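Local atomic coordinates of alpha-galactosidase (Thermus thermophilus, PDB entry 6LCJ), a protein that probably hydrolyses alpha-galactosides, releasing terminal alpha-linked galactose, and assembles as a hexamer. Residues E[164-169]-E[356-361]; E[176-181]-E[193-198]; E[235-240]-E[322-327]; E[310-313]-E[318-321]. All coordinates share one frame; numbering follows the deposited sequence.

How the contacts relate
After the N-terminal beta sheets the chain enters a (beta/alpha)8 barrel, and all four contacts lie there. Contact 1 opens at the end of strand 161-164 and closes only when 356-361 is reached, 187 residues on, so it encloses the other three. Contact 2 closes a short loop between helix 175-185 and strand 192-195; it touches contact 1, where the S165 and W166 side chains meet D196 and D197 just beyond that strand. Contact 3 comes next in series, joining the chain beyond strand 229-234 to helix 317-331. Contact 4 is a small loop within it, folding 310-313 back on the same helix. None of the loops cross.

Contact 1 (E[164-169]-E[356-361]); sequences CSWYSF and GPDVAP
W166 and Y167 turn toward D358 and V359 across the C-terminal rim of the (beta/alpha)8 barrel, the side on which enzymes of this fold carry their active site. The approach begins at C164, whose SG accepts a capping bond from W166 N at 3.6 Å as the chain leaves strand 161-164. The W166 indole extends with CG opposite its own backbone N (chi1 178°), bringing NE1 to 4.4 Å from D358 OD2 and its CD1 over the centre of the Y167 ring. V359 takes the other face of that phenol: its CG2 methyl makes a CH-pi contact 4.0 Å from the ring centroid. At the rim of the same ring, CE1 comes within 3.1 Å of V359 O. The hydroxyl end reaches the D358 side chain, whose carboxylate plane stands nearly perpendicular to the ring (86°); there OH has a weak hydrogen bond to D402, while D358 OD1 is salt-bridged to R354. Cutting Y167 back to an alanine would probably open a gap between the W166 indole and the V359 methyl and leave D402 without its weak hydroxyl partner. Farther along, 164-169 leans on L177 and V181 of helix 175-185 through F169, while 356-361 leans on L380 and A383 of helix 380-388 through V359.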
loop_
_atom_site.group_PDB
_atom_site.type_symbol
_atom_site.label_atom_id
_atom_site.label_comp_id
_atom_site.label_asym_id
_atom_site.label_seq_id
_atom_site.Cartn_x
_atom_site.Cartn_y
_atom_site.Cartn_z
ATOM N N CYS E 164 10.216 51.703 3.745
ATOM C CA CYS E 164 10.599 50.462 3.074
ATOM C C CYS E 164 9.726 50.281 1.837
ATOM O O CYS E 164 8.519 50.521 1.888
ATOM C CB CYS E 164 10.443 49.263 4.064
ATOM S SG CYS E 164 10.626 47.596 3.391
ATOM N N SER E 165 10.314 49.858 0.721
ATOM C CA SER E 165 9.525 49.771 -0.504
ATOM C C SER E 165 8.704 48.490 -0.625
ATOM O O SER E 165 7.836 48.416 -1.504
ATOM C CB SER E 165 10.428 49.883 -1.743
ATOM O OG SER E 165 11.410 48.854 -1.783
ATOM N N TRP E 166 8.943 47.483 0.217
ATOM C CA TRP E 166 8.448 46.150 -0.107
ATOM C C TRP E 166 6.924 46.078 -0.044
ATOM O O TRP E 166 6.274 45.569 -0.968
ATOM C CB TRP E 166 9.078 45.098 0.816
ATOM C CG TRP E 166 8.536 43.725 0.523
ATOM C CD1 TRP E 166 7.717 42.978 1.322
ATOM C CD2 TRP E 166 8.726 42.957 -0.683
ATOM N NE1 TRP E 166 7.409 41.791 0.703
ATOM C CE2 TRP E 166 8.013 41.750 -0.525
ATOM C CE3 TRP E 166 9.430 43.171 -1.870
ATOM C CZ2 TRP E 166 7.988 40.763 -1.506
ATOM C CZ3 TRP E 166 9.397 42.189 -2.845
ATOM C CH2 TRP E 166 8.686 41.004 -2.660
ATOM N N TYR E 167 6.328 46.584 1.033
ATOM C CA TYR E 167 4.920 46.328 1.289
ATOM C C TYR E 167 3.993 47.323 0.615
ATOM O O TYR E 167 2.843 47.456 1.029
ATOM C CB TYR E 167 4.666 46.299 2.787
ATOM C CG TYR E 167 5.400 45.193 3.457
ATOM C CD1 TYR E 167 4.883 43.896 3.463
ATOM C CD2 TYR E 167 6.629 45.424 4.063
ATOM C CE1 TYR E 167 5.553 42.873 4.085
ATOM C CE2 TYR E 167 7.308 44.404 4.683
ATOM C CZ TYR E 167 6.756 43.140 4.700
ATOM O OH TYR E 167 7.421 42.131 5.331
ATOM N N SER E 168 4.456 48.011 -0.414
ATOM C CA SER E 168 3.548 48.763 -1.266
ATOM C C SER E 168 3.800 48.414 -2.731
ATOM O O SER E 168 2.858 48.136 -3.474
ATOM C CB SER E 168 3.696 50.268 -1.018
ATOM O OG SER E 168 5.065 50.620 -0.913
ATOM N N PHE E 169 5.062 48.396 -3.158
ATOM C CA PHE E 169 5.364 48.130 -4.560
ATOM C C PHE E 169 5.839 46.710 -4.836
ATOM O O PHE E 169 5.825 46.293 -5.997
ATOM C CB PHE E 169 6.422 49.109 -5.065
ATOM C CG PHE E 169 6.040 50.544 -4.890
ATOM C CD1 PHE E 169 5.036 51.101 -5.664
ATOM C CD2 PHE E 169 6.688 51.336 -3.961
ATOM C CE1 PHE E 169 4.685 52.425 -5.516
ATOM C CE2 PHE E 169 6.340 52.669 -3.796
ATOM C CZ PHE E 169 5.337 53.217 -4.570
ATOM N N GLY E 356 8.732 37.639 13.226
ATOM C CA GLY E 356 7.539 36.996 12.738
ATOM C C GLY E 356 7.461 36.916 11.226
ATOM O O GLY E 356 8.234 37.545 10.488
ATOM N N PRO E 357 6.501 36.124 10.743
ATOM C CA PRO E 357 6.136 36.165 9.324
ATOM C C PRO E 357 5.941 37.578 8.820
ATOM O O PRO E 357 5.681 38.508 9.592
ATOM C CB PRO E 357 4.814 35.391 9.283
ATOM C CG PRO E 357 4.849 34.510 10.471
ATOM C CD PRO E 357 5.596 35.262 11.526
ATOM N N ASP E 358 6.088 37.744 7.514
ATOM C CA ASP E 358 5.754 39.004 6.873
ATOM C C ASP E 358 4.349 39.454 7.250
ATOM O O ASP E 358 3.401 38.660 7.277
ATOM C CB ASP E 358 5.830 38.845 5.358
ATOM C CG ASP E 358 7.230 38.727 4.858
ATOM O OD1 ASP E 358 8.187 38.803 5.683
ATOM O OD2 ASP E 358 7.365 38.567 3.626
ATOM N N VAL E 359 4.206 40.744 7.508
ATOM C CA VAL E 359 2.872 41.314 7.462
ATOM C C VAL E 359 2.419 41.284 6.011
ATOM O O VAL E 359 3.203 41.037 5.092
ATOM C CB VAL E 359 2.819 42.742 8.032
ATOM C CG1 VAL E 359 3.143 42.727 9.524
ATOM C CG2 VAL E 359 3.761 43.650 7.252
ATOM N N ALA E 360 1.144 41.512 5.802
ATOM C CA ALA E 360 0.575 41.616 4.470
ATOM C C ALA E 360 -0.591 42.573 4.595
ATOM O O ALA E 360 -1.017 42.890 5.716
ATOM C CB ALA E 360 0.132 40.241 3.943
ATOM N N PRO E 361 -1.140 43.073 3.461
ATOM C CA PRO E 361 -2.290 43.980 3.541
ATOM C C PRO E 361 -3.615 43.241 3.758
ATOM O O PRO E 361 -4.621 43.528 3.112
ATOM C CB PRO E 361 -2.239 44.717 2.199
ATOM C CG PRO E 361 -1.443 43.854 1.273
ATOM C CD PRO E 361 -0.804 42.744 2.063
#

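Contact 2 (E[176-181]-E[193-198]); sequences DLLLRV and FQIDDG
Just past I195, which packs against L178, the carboxylate oxygen D196 OD2 is gripped by two groups: the Q194 amide, with NE2 2.9 Å from OD2, and the ammonium of K302. The setting is a beta-alpha-beta crossover of the (beta/alpha)8 barrel, in which helix 175-185 links strand 161-164 to its parallel neighbour 192-195. Q194 lays its amide almost flat toward D196 OD2, in an N-H...O bond of 164° that arrives on the anti side of the carboxylate; the same nitrogen also makes a weak bond to I195 O. D196 OD1 accepts from D197 N at 2.8 Å, the donor standing above the carboxylate plane. With both oxygens engaged, the rotation of D196 is restrained where the strand gives way to loop, and D197 turns on to W268 and Q200.

The helix itself lies on the outer flank of the strand, with the short axes antiparallel (165°) and 10.9 Å apart at their closest; no hydrogen bond crosses the interface, and the side chains meet through apolar atoms. F193 leaves the strand with its ring opposite the backbone N (chi1 -173°), which carries it out to the helix. There CZ lies against the L178 carbonyl oxygen, and V181 CG1 comes to the ring edge, 4.2 Å from CE2; W163 stacks on this phenyl ring and I223 of helix 216-224 also touches it. Nearer the loop, L178 CD1 rests against both branches of I195, 3.7 Å from CG1 and 4.1 Å from CG2.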
loop_
_atom_site.group_PDB
_atom_site.type_symbol
_atom_site.label_atom_id
_atom_site.label_comp_id
_atom_site.label_asym_id
_atom_site.label_seq_id
_atom_site.Cartn_x
_atom_site.Cartn_y
_atom_site.Cartn_z
ATOM N N ASP E 176 13.167 55.653 -11.226
ATOM C CA ASP E 176 12.311 56.832 -11.361
ATOM C C ASP E 176 11.225 56.863 -10.287
ATOM O O ASP E 176 11.037 57.879 -9.606
ATOM C CB ASP E 176 11.679 56.867 -12.756
ATOM C CG ASP E 176 12.586 57.526 -13.811
ATOM O OD1 ASP E 176 13.706 57.998 -13.471
ATOM O OD2 ASP E 176 12.169 57.560 -14.995
ATOM N N LEU E 177 10.503 55.750 -10.125
ATOM C CA LEU E 177 9.405 55.685 -9.170
ATOM C C LEU E 177 9.877 55.963 -7.746
ATOM O O LEU E 177 9.207 56.686 -6.995
ATOM C CB LEU E 177 8.740 54.314 -9.263
ATOM C CG LEU E 177 7.954 53.755 -8.077
ATOM C CD1 LEU E 177 6.650 54.484 -7.936
ATOM C CD2 LEU E 177 7.698 52.293 -8.317
ATOM N N LEU E 178 11.036 55.413 -7.359
ATOM C CA LEU E 178 11.517 55.614 -5.995
ATOM C C LEU E 178 12.055 57.022 -5.780
ATOM O O LEU E 178 12.050 57.516 -4.644
ATOM C CB LEU E 178 12.584 54.571 -5.643
ATOM C CG LEU E 178 12.080 53.116 -5.541
ATOM C CD1 LEU E 178 13.200 52.144 -5.177
ATOM C CD2 LEU E 178 10.917 52.983 -4.550
ATOM N N LEU E 179 12.523 57.687 -6.842
ATOM C CA LEU E 179 12.937 59.080 -6.700
ATOM C C LEU E 179 11.739 59.983 -6.422
ATOM O O LEU E 179 11.836 60.922 -5.628
ATOM C CB LEU E 179 13.700 59.541 -7.944
ATOM C CG LEU E 179 15.171 59.092 -7.981
ATOM C CD1 LEU E 179 15.808 59.345 -9.329
ATOM C CD2 LEU E 179 15.977 59.747 -6.873
ATOM N N ARG E 180 10.589 59.698 -7.028
ATOM C CA ARG E 180 9.406 60.489 -6.707
ATOM C C ARG E 180 8.920 60.194 -5.298
ATOM O O ARG E 180 8.547 61.108 -4.552
ATOM C CB ARG E 180 8.301 60.225 -7.728
ATOM C CG ARG E 180 8.704 60.619 -9.141
ATOM C CD ARG E 180 7.517 60.720 -10.065
ATOM N NE ARG E 180 6.941 59.408 -10.306
ATOM C CZ ARG E 180 7.513 58.469 -11.056
ATOM N NH1 ARG E 180 8.682 58.703 -11.649
ATOM N NH2 ARG E 180 6.915 57.290 -11.212
ATOM N N VAL E 181 8.909 58.918 -4.918
ATOM C CA VAL E 181 8.476 58.553 -3.577
ATOM C C VAL E 181 9.418 59.152 -2.544
ATOM O O VAL E 181 8.979 59.633 -1.490
ATOM C CB VAL E 181 8.374 57.018 -3.466
ATOM C CG1 VAL E 181 8.157 56.589 -2.043
ATOM C CG2 VAL E 181 7.247 56.515 -4.353
ATOM N N PHE E 193 15.700 55.384 4.133
ATOM C CA PHE E 193 14.904 55.077 2.952
ATOM C C PHE E 193 15.476 53.790 2.366
ATOM O O PHE E 193 16.591 53.796 1.829
ATOM C CB PHE E 193 14.963 56.221 1.950
ATOM C CG PHE E 193 14.040 56.056 0.782
ATOM C CD1 PHE E 193 14.413 55.296 -0.312
ATOM C CD2 PHE E 193 12.794 56.668 0.773
ATOM C CE1 PHE E 193 13.561 55.150 -1.401
ATOM C CE2 PHE E 193 11.934 56.526 -0.318
ATOM C CZ PHE E 193 12.325 55.764 -1.412
ATOM N N GLN E 194 14.732 52.685 2.475
ATOM C CA GLN E 194 15.283 51.359 2.211
ATOM C C GLN E 194 14.666 50.750 0.960
ATOM O O GLN E 194 13.451 50.566 0.895
ATOM C CB GLN E 194 15.083 50.433 3.406
ATOM C CG GLN E 194 15.812 49.088 3.262
ATOM C CD GLN E 194 14.848 47.924 3.356
ATOM O OE1 GLN E 194 14.125 47.785 4.354
ATOM N NE2 GLN E 194 14.807 47.093 2.311
ATOM N N ILE E 195 15.514 50.441 -0.025
ATOM C CA ILE E 195 15.114 49.767 -1.260
ATOM C C ILE E 195 15.111 48.263 -1.014
ATOM O O ILE E 195 16.120 47.694 -0.583
ATOM C CB ILE E 195 16.060 50.124 -2.415
ATOM C CG1 ILE E 195 15.973 51.604 -2.718
ATOM C CG2 ILE E 195 15.720 49.351 -3.674
ATOM C CD1 ILE E 195 17.288 52.164 -3.050
ATOM N N ASP E 196 13.990 47.615 -1.304
ATOM C CA ASP E 196 13.865 46.208 -0.997
ATOM C C ASP E 196 14.054 45.365 -2.262
ATOM O O ASP E 196 14.720 45.781 -3.220
ATOM C CB ASP E 196 12.509 45.947 -0.331
ATOM C CG ASP E 196 12.545 44.754 0.617
ATOM O OD1 ASP E 196 12.157 43.631 0.180
ATOM O OD2 ASP E 196 12.925 44.945 1.800
ATOM N N ASP E 197 13.475 44.168 -2.259
ATOM C CA ASP E 197 13.570 43.247 -3.379
ATOM C C ASP E 197 13.022 43.904 -4.637
ATOM O O ASP E 197 11.995 44.586 -4.600
ATOM C CB ASP E 197 12.794 41.977 -3.019
ATOM C CG ASP E 197 12.885 40.884 -4.062
ATOM O OD1 ASP E 197 13.743 40.934 -4.968
ATOM O OD2 ASP E 197 12.083 39.932 -3.950
ATOM N N GLY E 198 13.753 43.749 -5.745
ATOM C CA GLY E 198 13.338 44.295 -7.020
ATOM C C GLY E 198 14.365 45.144 -7.750
ATOM O O GLY E 198 14.160 45.498 -8.915
#

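Contact 3 (E[235-240]-E[322-327]); sequences APFLVT and KAMARL
In the loop that follows strand 229-234 of the (beta/alpha)8 barrel, a type I turn from A235 to L238 pushes F237 outward onto A323, M324 and L327 of helix 317-331. The turn is closed by the backbone bond from L238 N to A235 O, 3.2 Å, after which the chain runs directly into strand 238-240, which pairs with strand 270-274. F237 thus stands at the bend, and with CG set beside its backbone N (chi1 -60°) the ring projects away from the turn and meets the helix side chains coming from the opposite direction.

The helix offers a small apolar patch. A323 and L327 lie one turn apart, linked by the backbone bond from L327 N to A323 O, and both aim at the phenyl group; A323 gives it only a methyl, with CB 4.2 Å from F237 CZ. M324 starts off to one side, but its chain bends at the second and third torsions and brings the CE methyl back to the ring, although the modelled spacing there is too short to be trusted. Polar atoms play no part across this interface. A286 of helix 280-296 and A309 also touch the phenyl, and V283 of that helix meets A323, so the ring sits where a loop and two helices meet. On the L327 side the closest approach is from CD2 to F237 CE2, 4.2 Å.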
loop_
_atom_site.group_PDB
_atom_site.type_symbol
_atom_site.label_atom_id
_atom_site.label_comp_id
_atom_site.label_asym_id
_atom_site.label_seq_id
_atom_site.Cartn_x
_atom_site.Cartn_y
_atom_site.Cartn_z
ATOM N N ALA E 235 19.515 38.858 -0.351
ATOM C CA ALA E 235 19.336 37.474 0.104
ATOM C C ALA E 235 20.634 36.751 -0.234
ATOM O O ALA E 235 20.691 35.973 -1.197
ATOM C CB ALA E 235 18.128 36.795 -0.547
ATOM N N PRO E 236 21.697 36.980 0.544
ATOM C CA PRO E 236 23.053 36.701 0.033
ATOM C C PRO E 236 23.361 35.225 -0.222
ATOM O O PRO E 236 24.174 34.935 -1.107
ATOM C CB PRO E 236 23.965 37.294 1.122
ATOM C CG PRO E 236 23.103 37.423 2.331
ATOM C CD PRO E 236 21.714 37.651 1.856
ATOM N N PHE E 237 22.751 34.283 0.502
ATOM C CA PHE E 237 23.072 32.869 0.347
ATOM C C PHE E 237 22.015 32.095 -0.432
ATOM O O PHE E 237 21.989 30.857 -0.366
ATOM C CB PHE E 237 23.281 32.224 1.708
ATOM C CG PHE E 237 24.392 32.836 2.478
ATOM C CD1 PHE E 237 25.699 32.421 2.287
ATOM C CD2 PHE E 237 24.136 33.836 3.401
ATOM C CE1 PHE E 237 26.729 32.994 3.012
ATOM C CE2 PHE E 237 25.146 34.406 4.105
ATOM C CZ PHE E 237 26.445 33.989 3.930
ATOM N N LEU E 238 21.176 32.787 -1.191
ATOM C CA LEU E 238 20.080 32.177 -1.916
ATOM C C LEU E 238 20.332 32.293 -3.408
ATOM O O LEU E 238 20.813 33.321 -3.888
ATOM C CB LEU E 238 18.761 32.852 -1.547
ATOM C CG LEU E 238 17.483 32.026 -1.531
ATOM C CD1 LEU E 238 17.537 31.007 -0.438
ATOM C CD2 LEU E 238 16.327 32.958 -1.328
ATOM N N VAL E 239 19.972 31.250 -4.148
ATOM C CA VAL E 239 20.238 31.196 -5.577
ATOM C C VAL E 239 19.197 30.282 -6.213
ATOM O O VAL E 239 18.620 29.425 -5.544
ATOM C CB VAL E 239 21.689 30.714 -5.801
ATOM C CG1 VAL E 239 21.810 29.219 -5.563
ATOM C CG2 VAL E 239 22.173 31.087 -7.150
ATOM N N THR E 240 18.911 30.496 -7.489
ATOM C CA THR E 240 18.018 29.606 -8.228
ATOM C C THR E 240 18.780 28.912 -9.356
ATOM O O THR E 240 19.918 29.260 -9.677
ATOM C CB THR E 240 16.811 30.360 -8.807
ATOM O OG1 THR E 240 17.268 31.398 -9.683
ATOM C CG2 THR E 240 15.981 30.973 -7.706
ATOM N N LYS E 322 29.548 31.602 12.073
ATOM C CA LYS E 322 30.842 32.030 11.549
ATOM C C LYS E 322 30.685 32.835 10.263
ATOM O O LYS E 322 31.380 33.835 10.067
ATOM C CB LYS E 322 31.746 30.826 11.320
ATOM C CG LYS E 322 32.225 30.168 12.606
ATOM C CD LYS E 322 32.978 28.857 12.326
ATOM C CE LYS E 322 32.710 27.785 13.399
ATOM N NZ LYS E 322 32.350 26.463 12.769
ATOM N N ALA E 323 29.768 32.432 9.383
ATOM C CA ALA E 323 29.526 33.214 8.172
ATOM C C ALA E 323 28.988 34.601 8.509
ATOM O O ALA E 323 29.443 35.608 7.955
ATOM C CB ALA E 323 28.548 32.480 7.251
ATOM N N MET E 324 28.011 34.675 9.415
ATOM C CA MET E 324 27.442 35.968 9.774
ATOM C C MET E 324 28.440 36.837 10.526
ATOM O O MET E 324 28.416 38.063 10.386
ATOM C CB MET E 324 26.172 35.777 10.611
ATOM C CG MET E 324 24.997 35.176 9.858
ATOM S SD MET E 324 24.684 35.983 8.271
ATOM C CE MET E 324 25.392 34.760 7.239
ATOM N N ALA E 325 29.302 36.229 11.346
ATOM C CA ALA E 325 30.333 36.997 12.035
ATOM C C ALA E 325 31.258 37.699 11.047
ATOM O O ALA E 325 31.714 38.817 11.299
ATOM C CB ALA E 325 31.127 36.082 12.960
ATOM N N ARG E 326 31.528 37.070 9.909
ATOM C CA ARG E 326 32.347 37.720 8.902
ATOM C C ARG E 326 31.581 38.861 8.248
ATOM O O ARG E 326 32.146 39.927 7.977
ATOM C CB ARG E 326 32.814 36.682 7.871
ATOM C CG ARG E 326 33.467 37.263 6.619
ATOM C CD ARG E 326 34.888 37.854 6.863
ATOM N NE ARG E 326 35.286 38.752 5.768
ATOM C CZ ARG E 326 35.568 40.047 5.919
ATOM N NH1 ARG E 326 35.512 40.605 7.125
ATOM N NH2 ARG E 326 35.885 40.785 4.863
ATOM N N LEU E 327 30.290 38.661 8.001
ATOM C CA LEU E 327 29.481 39.735 7.439
ATOM C C LEU E 327 29.274 40.847 8.459
ATOM O O LEU E 327 29.122 42.014 8.082
ATOM C CB LEU E 327 28.139 39.182 6.962
ATOM C CG LEU E 327 28.031 38.652 5.542
ATOM C CD1 LEU E 327 29.045 37.571 5.321
ATOM C CD2 LEU E 327 26.625 38.123 5.287
#

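Contact 4 (E[310-313]-E[318-321]); sequences ALPG and ARYR
R319 and L311 supply the polar part of this contact, in which the chain before helix 317-331 is folded back on the helix's first turns. Both terminal nitrogens of R319 converge on one acceptor: NH2 donates to L311 O at 2.7 Å, and NH1 adds a weak bond to the same oxygen at 3.1 Å. NH2 lies in the carbonyl plane, with a C=O...N angle of 155°, and the oxygen sits at the guanidinium edge, somewhat tilted from its plane. The arginine chain gets there by folding at its third torsion (chi3 9°), which turns the edge of the head to the loop. P312, joined to L311 by a cis peptide bond, brings CD to the same edge of the guanidinium.

The apolar part is a close meeting of A310 and Y320, with A310 CB 3.5 Å from Y320 CB and 3.8 Å from Y320 CG. The tyrosine ring then leads away from the loop, and its hydroxyl bonds to S346; W50 also packs against A310. Within the loop, G313 N bonds to A310 O at 3.0 Å, tightening the turn around the cis-proline.

Putting a leucine at R319 would probably leave L311 O without either of these donors and the loop freer to move off the helix. Because the cation meets a neutral carbonyl, the contact is a charge-assisted pair of bent hydrogen bonds rather than a salt bridge, and the guanidinium would probably polarise the L311 carbonyl.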
loop_
_atom_site.group_PDB
_atom_site.type_symbol
_atom_site.label_atom_id
_atom_site.label_comp_id
_atom_site.label_asym_id
_atom_site.label_seq_id
_atom_site.Cartn_x
_atom_site.Cartn_y
_atom_site.Cartn_z
ATOM N N ALA E 310 22.070 28.363 7.130
ATOM C CA ALA E 310 22.092 27.482 8.293
ATOM C C ALA E 310 21.415 26.145 8.025
ATOM O O ALA E 310 21.206 25.367 8.961
ATOM C CB ALA E 310 21.450 28.171 9.500
ATOM N N LEU E 311 21.088 25.838 6.782
ATOM C CA LEU E 311 20.530 24.529 6.498
ATOM C C LEU E 311 21.534 23.436 6.887
ATOM O O LEU E 311 22.752 23.642 6.831
ATOM C CB LEU E 311 20.138 24.438 5.024
ATOM C CG LEU E 311 18.881 25.294 4.779
ATOM C CD1 LEU E 311 18.657 25.586 3.299
ATOM C CD2 LEU E 311 17.617 24.677 5.423
ATOM N N PRO E 312 21.052 22.262 7.315
ATOM C CA PRO E 312 19.659 21.811 7.343
ATOM C C PRO E 312 18.928 22.070 8.646
ATOM O O PRO E 312 17.961 21.385 8.920
ATOM C CB PRO E 312 19.793 20.296 7.117
ATOM C CG PRO E 312 21.190 19.940 7.608
ATOM C CD PRO E 312 21.949 21.231 7.868
ATOM N N GLY E 313 19.361 23.034 9.441
ATOM C CA GLY E 313 18.665 23.305 10.679
ATOM C C GLY E 313 19.641 23.507 11.805
ATOM O O GLY E 313 20.716 24.082 11.588
ATOM N N ALA E 318 26.361 26.429 13.689
ATOM C CA ALA E 318 27.786 26.763 13.831
ATOM C C ALA E 318 28.373 27.352 12.545
ATOM O O ALA E 318 29.105 28.346 12.601
ATOM C CB ALA E 318 28.598 25.539 14.269
ATOM N N ARG E 319 28.082 26.751 11.380
ATOM C CA ARG E 319 28.490 27.362 10.112
ATOM C C ARG E 319 27.862 28.739 9.947
ATOM O O ARG E 319 28.526 29.692 9.518
ATOM C CB ARG E 319 28.089 26.489 8.911
ATOM C CG ARG E 319 28.903 25.227 8.716
ATOM C CD ARG E 319 28.242 24.282 7.698
ATOM N NE ARG E 319 27.130 24.948 7.033
ATOM C CZ ARG E 319 25.958 24.367 6.783
ATOM N NH1 ARG E 319 25.769 23.089 7.131
ATOM N NH2 ARG E 319 24.970 25.067 6.196
ATOM N N TYR E 320 26.566 28.846 10.254
ATOM C CA TYR E 320 25.847 30.101 10.063
ATOM C C TYR E 320 26.463 31.219 10.885
ATOM O O TYR E 320 26.630 32.342 10.395
ATOM C CB TYR E 320 24.373 29.914 10.439
ATOM C CG TYR E 320 23.573 31.187 10.551
ATOM C CD1 TYR E 320 23.035 31.801 9.418
ATOM C CD2 TYR E 320 23.347 31.778 11.792
ATOM C CE1 TYR E 320 22.287 32.975 9.530
ATOM C CE2 TYR E 320 22.605 32.944 11.918
ATOM C CZ TYR E 320 22.077 33.536 10.793
ATOM O OH TYR E 320 21.341 34.692 10.929
ATOM N N ARG E 321 26.808 30.932 12.138
ATOM C CA ARG E 321 27.311 31.984 13.010
ATOM C C ARG E 321 28.667 32.502 12.535
ATOM O O ARG E 321 28.921 33.713 12.575
ATOM C CB ARG E 321 27.389 31.468 14.441
ATOM C CG ARG E 321 27.922 32.466 15.410
ATOM C CD ARG E 321 26.804 33.165 16.111
ATOM N NE ARG E 321 27.295 34.072 17.140
ATOM C CZ ARG E 321 26.537 34.995 17.723
ATOM N NH1 ARG E 321 25.263 35.120 17.372
ATOM N NH2 ARG E 321 27.042 35.788 18.653
#